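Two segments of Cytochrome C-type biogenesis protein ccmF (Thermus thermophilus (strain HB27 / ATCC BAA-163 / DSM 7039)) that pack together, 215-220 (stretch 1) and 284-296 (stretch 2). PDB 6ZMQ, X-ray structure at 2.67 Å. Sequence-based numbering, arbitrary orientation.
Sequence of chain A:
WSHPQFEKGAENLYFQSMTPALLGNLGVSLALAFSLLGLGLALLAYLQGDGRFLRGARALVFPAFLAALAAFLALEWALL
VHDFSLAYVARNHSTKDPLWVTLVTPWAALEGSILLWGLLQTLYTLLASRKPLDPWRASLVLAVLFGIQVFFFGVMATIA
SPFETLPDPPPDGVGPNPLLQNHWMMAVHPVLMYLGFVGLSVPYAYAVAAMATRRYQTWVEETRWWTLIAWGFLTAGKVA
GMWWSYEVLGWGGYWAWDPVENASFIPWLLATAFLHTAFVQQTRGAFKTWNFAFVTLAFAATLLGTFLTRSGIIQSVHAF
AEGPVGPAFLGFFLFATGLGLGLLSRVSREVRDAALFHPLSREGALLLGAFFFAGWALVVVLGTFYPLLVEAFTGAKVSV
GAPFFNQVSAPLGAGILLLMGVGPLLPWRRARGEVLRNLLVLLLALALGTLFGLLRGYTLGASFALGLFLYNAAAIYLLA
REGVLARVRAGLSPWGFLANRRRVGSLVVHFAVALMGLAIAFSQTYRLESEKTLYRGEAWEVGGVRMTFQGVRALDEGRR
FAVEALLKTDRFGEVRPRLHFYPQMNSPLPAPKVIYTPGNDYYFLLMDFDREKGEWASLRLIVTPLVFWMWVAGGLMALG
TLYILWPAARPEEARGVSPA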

# COMPACT_ATOMS: atom_id res chain seq x y z
N ARG A 215 6.30 5.81 29.82
CA ARG A 215 5.99 7.15 29.32
C ARG A 215 5.07 6.97 28.12
O ARG A 215 5.53 6.76 27.00
N TYR A 216 3.75 7.09 28.34
CA TYR A 216 2.74 6.52 27.46
C TYR A 216 2.13 7.49 26.47
O TYR A 216 1.37 7.05 25.59
N GLN A 217 2.39 8.78 26.59
CA GLN A 217 1.79 9.75 25.69
C GLN A 217 2.79 10.39 24.75
O GLN A 217 2.46 10.62 23.58
N THR A 218 4.03 10.59 25.20
CA THR A 218 5.04 11.35 24.46
C THR A 218 5.51 10.66 23.19
O THR A 218 6.06 11.32 22.31
N TRP A 219 5.30 9.34 23.07
CA TRP A 219 5.87 8.54 22.00
C TRP A 219 5.30 8.84 20.61
O TRP A 219 6.02 8.64 19.63
N VAL A 220 4.05 9.30 20.49
CA VAL A 220 3.44 9.33 19.17
C VAL A 220 3.62 10.69 18.50
O VAL A 220 3.57 10.78 17.27
N ARG A 284 -4.65 15.66 22.16
CA ARG A 284 -5.51 15.64 23.35
C ARG A 284 -5.07 14.69 24.46
O ARG A 284 -5.62 14.76 25.56
N GLY A 285 -4.08 13.83 24.23
CA GLY A 285 -3.76 12.79 25.19
C GLY A 285 -4.84 11.74 25.39
O GLY A 285 -5.11 11.36 26.53
N ALA A 286 -5.49 11.29 24.32
CA ALA A 286 -6.58 10.33 24.43
C ALA A 286 -6.41 9.17 23.45
O ALA A 286 -5.95 9.32 22.32
N PHE A 287 -6.91 8.02 23.91
CA PHE A 287 -6.71 6.68 23.36
C PHE A 287 -5.22 6.41 23.14
O PHE A 287 -4.76 6.22 22.01
N LYS A 288 -4.46 6.40 24.23
CA LYS A 288 -3.11 5.85 24.12
C LYS A 288 -3.13 4.33 24.13
O LYS A 288 -2.27 3.71 23.49
N THR A 289 -4.17 3.75 24.76
CA THR A 289 -4.45 2.32 24.72
C THR A 289 -4.72 1.84 23.30
O THR A 289 -4.08 0.89 22.81
N TRP A 290 -5.62 2.54 22.60
CA TRP A 290 -5.95 2.18 21.23
C TRP A 290 -4.83 2.51 20.28
O TRP A 290 -4.70 1.87 19.23
N ASN A 291 -3.99 3.49 20.64
CA ASN A 291 -2.86 3.83 19.79
C ASN A 291 -1.79 2.76 19.83
O ASN A 291 -1.28 2.38 18.77
N PHE A 292 -1.49 2.25 21.03
CA PHE A 292 -0.57 1.12 21.19
C PHE A 292 -1.09 -0.12 20.46
O PHE A 292 -0.35 -0.77 19.71
N ALA A 293 -2.40 -0.40 20.63
CA ALA A 293 -3.06 -1.51 19.93
C ALA A 293 -2.98 -1.36 18.42
O ALA A 293 -2.61 -2.30 17.70
N PHE A 294 -3.27 -0.15 17.91
CA PHE A 294 -3.35 0.05 16.47
C PHE A 294 -1.97 0.05 15.82
O PHE A 294 -1.83 -0.45 14.70
N VAL A 295 -0.94 0.58 16.49
CA VAL A 295 0.38 0.57 15.87
C VAL A 295 0.97 -0.84 15.88
O VAL A 295 1.64 -1.24 14.92
N THR A 296 0.66 -1.65 16.92
CA THR A 296 1.13 -3.04 16.91
C THR A 296 0.43 -3.86 15.83
O THR A 296 1.10 -4.54 15.03

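The contact is built on aromatic stacking, with no hydrogen bond assigned between the two stretches. Trp219, in the p rotamer (chi1 71°), points toward the helix and is the most heavily covered residue of the pair. Its five-membered ring forms an offset stack with the ring of Phe292, centroids 4.5 Å apart and planes at 19°, so the rings lie nearly parallel and Trp219 CE2 comes within 3.4 Å of Phe292 CE1. The CA-to-CB bond of Phe292 runs sideways, yet its m rotamer brings the ring across to the indole.

Apolar contacts extend this stack along the helix. Val295, one turn after Asn291, is in the p rotamer and sets CG1 3.6 Å from Trp219 CH2, while Asn291 CB meets the edge of the indole, 3.7 Å from Trp219 CZ2. Tyr216, in the m rotamer, also points toward the helix; the edge of its ring meets Phe292, with Tyr216 CD1 3.9 Å from Phe292 CE2. One phenylalanine thus serves two aromatic partners, one by stacking and the other at a ring edge.

Lys288 supplies the aliphatic border. With chi angles p, t, p, t, it passes Tyr216, its CD 4.1 Å from Tyr216 CB, and carries NZ to 3.3 Å from Gln217 CB. That amine makes a weak hydrogen bond within its own stretch, Lys288 NZ to Gly285 O at 3.5 Å.

Gln217 has chi1 at 144°, between wells, and chi2 in p; its NE2 bonds just beyond the stretches, while its OE1 lies 3.3 Å from Gly285 CA, where CA atoms come nearest, 6.3 Å between Gln217 CA and Gly285 CA. Positive phi favours glycine there. Asn291 ND2 bonds weakly to Phe287 O at 2.8 Å, and its amide has further partners elsewhere in the structure. The rule is economical: stack one aromatic pair, flank it with aliphatic carbon, and let most polar ends find partners away from the facing stretch.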

# COMPACT_ATOMS: atom_id res chain seq x y z
CB ARG A 215 7.27 7.90 28.97
CG ARG A 215 8.15 8.16 30.18
CD ARG A 215 9.28 9.15 29.90
NE ARG A 215 10.51 8.72 30.55
CZ ARG A 215 11.54 8.16 29.92
NH1 ARG A 215 11.47 7.97 28.61
NH2 ARG A 215 12.63 7.80 30.59
CB TYR A 216 1.58 5.93 28.28
CG TYR A 216 1.99 4.93 29.32
CD1 TYR A 216 2.37 3.64 28.97
CD2 TYR A 216 1.97 5.26 30.68
CE1 TYR A 216 2.75 2.72 29.92
CE2 TYR A 216 2.34 4.35 31.64
CZ TYR A 216 2.72 3.09 31.26
OH TYR A 216 3.09 2.18 32.22
CB GLN A 217 1.04 10.82 26.51
CG GLN A 217 1.05 12.26 25.99
CD GLN A 217 0.16 12.42 24.79
OE1 GLN A 217 -0.77 11.64 24.59
NE2 GLN A 217 0.44 13.43 23.96
CB THR A 218 6.25 11.63 25.36
OG1 THR A 218 7.19 12.45 24.65
CG2 THR A 218 6.93 10.32 25.78
CB TRP A 219 5.68 7.06 22.30
CG TRP A 219 4.25 6.62 22.17
CD1 TRP A 219 3.25 6.83 23.07
CD2 TRP A 219 3.65 5.93 21.06
NE1 TRP A 219 2.07 6.31 22.60
CE2 TRP A 219 2.29 5.75 21.37
CE3 TRP A 219 4.13 5.44 19.84
CZ2 TRP A 219 1.41 5.09 20.51
CZ3 TRP A 219 3.25 4.80 18.98
CH2 TRP A 219 1.91 4.63 19.33
CB VAL A 220 1.95 8.91 19.20
CG1 VAL A 220 1.06 10.00 19.69
CG2 VAL A 220 1.49 8.44 17.82
CB ARG A 284 -6.96 15.29 22.95
CG ARG A 284 -8.02 15.73 23.92
CD ARG A 284 -8.97 16.68 23.26
NE ARG A 284 -9.73 17.42 24.25
CZ ARG A 284 -9.81 18.74 24.28
NH1 ARG A 284 -9.20 19.46 23.34
NH2 ARG A 284 -10.52 19.35 25.22
CB ALA A 286 -7.94 11.02 24.20
CB PHE A 287 -7.42 6.36 22.02
CG PHE A 287 -8.71 7.09 21.72
CD1 PHE A 287 -9.94 6.80 22.31
CD2 PHE A 287 -8.67 8.05 20.70
CE1 PHE A 287 -11.07 7.52 21.94
CE2 PHE A 287 -9.79 8.73 20.32
CZ PHE A 287 -10.99 8.49 20.96
CB LYS A 288 -2.20 6.40 25.22
CG LYS A 288 -2.73 6.30 26.64
CD LYS A 288 -2.18 7.44 27.48
CE LYS A 288 -2.85 8.75 27.08
NZ LYS A 288 -2.07 9.98 27.41
CB THR A 289 -5.67 2.02 25.60
OG1 THR A 289 -5.45 2.52 26.93
CG2 THR A 289 -5.96 0.53 25.66
CB TRP A 290 -7.24 2.88 20.80
CG TRP A 290 -8.44 2.31 21.47
CD1 TRP A 290 -9.29 2.98 22.29
CD2 TRP A 290 -8.95 0.96 21.37
NE1 TRP A 290 -10.29 2.14 22.73
CE2 TRP A 290 -10.09 0.90 22.18
CE3 TRP A 290 -8.54 -0.19 20.68
CZ2 TRP A 290 -10.83 -0.27 22.32
CZ3 TRP A 290 -9.27 -1.34 20.82
CH2 TRP A 290 -10.41 -1.38 21.63
CB ASN A 291 -2.25 5.15 20.21
CG ASN A 291 -2.72 6.25 19.36
OD1 ASN A 291 -2.66 6.15 18.15
ND2 ASN A 291 -3.21 7.33 19.97
CB PHE A 292 -0.39 0.81 22.69
CG PHE A 292 0.47 1.79 23.44
CD1 PHE A 292 1.64 2.29 22.87
CD2 PHE A 292 0.14 2.17 24.73
CE1 PHE A 292 2.45 3.18 23.58
CE2 PHE A 292 0.92 3.09 25.43
CZ PHE A 292 2.09 3.59 24.84
CB ALA A 293 -4.51 -1.62 20.39
CB PHE A 294 -4.10 1.34 16.14
CG PHE A 294 -5.59 1.21 16.24
CD1 PHE A 294 -6.21 -0.00 15.98
CD2 PHE A 294 -6.38 2.31 16.57
CE1 PHE A 294 -7.59 -0.13 16.07
CE2 PHE A 294 -7.77 2.19 16.66
CZ PHE A 294 -8.37 0.96 16.41
CB VAL A 295 1.32 1.62 16.50
CG1 VAL A 295 1.65 1.32 17.93
CG2 VAL A 295 2.61 1.80 15.65
CB THR A 296 0.92 -3.68 18.29
OG1 THR A 296 1.57 -2.89 19.30
CG2 THR A 296 1.46 -5.10 18.31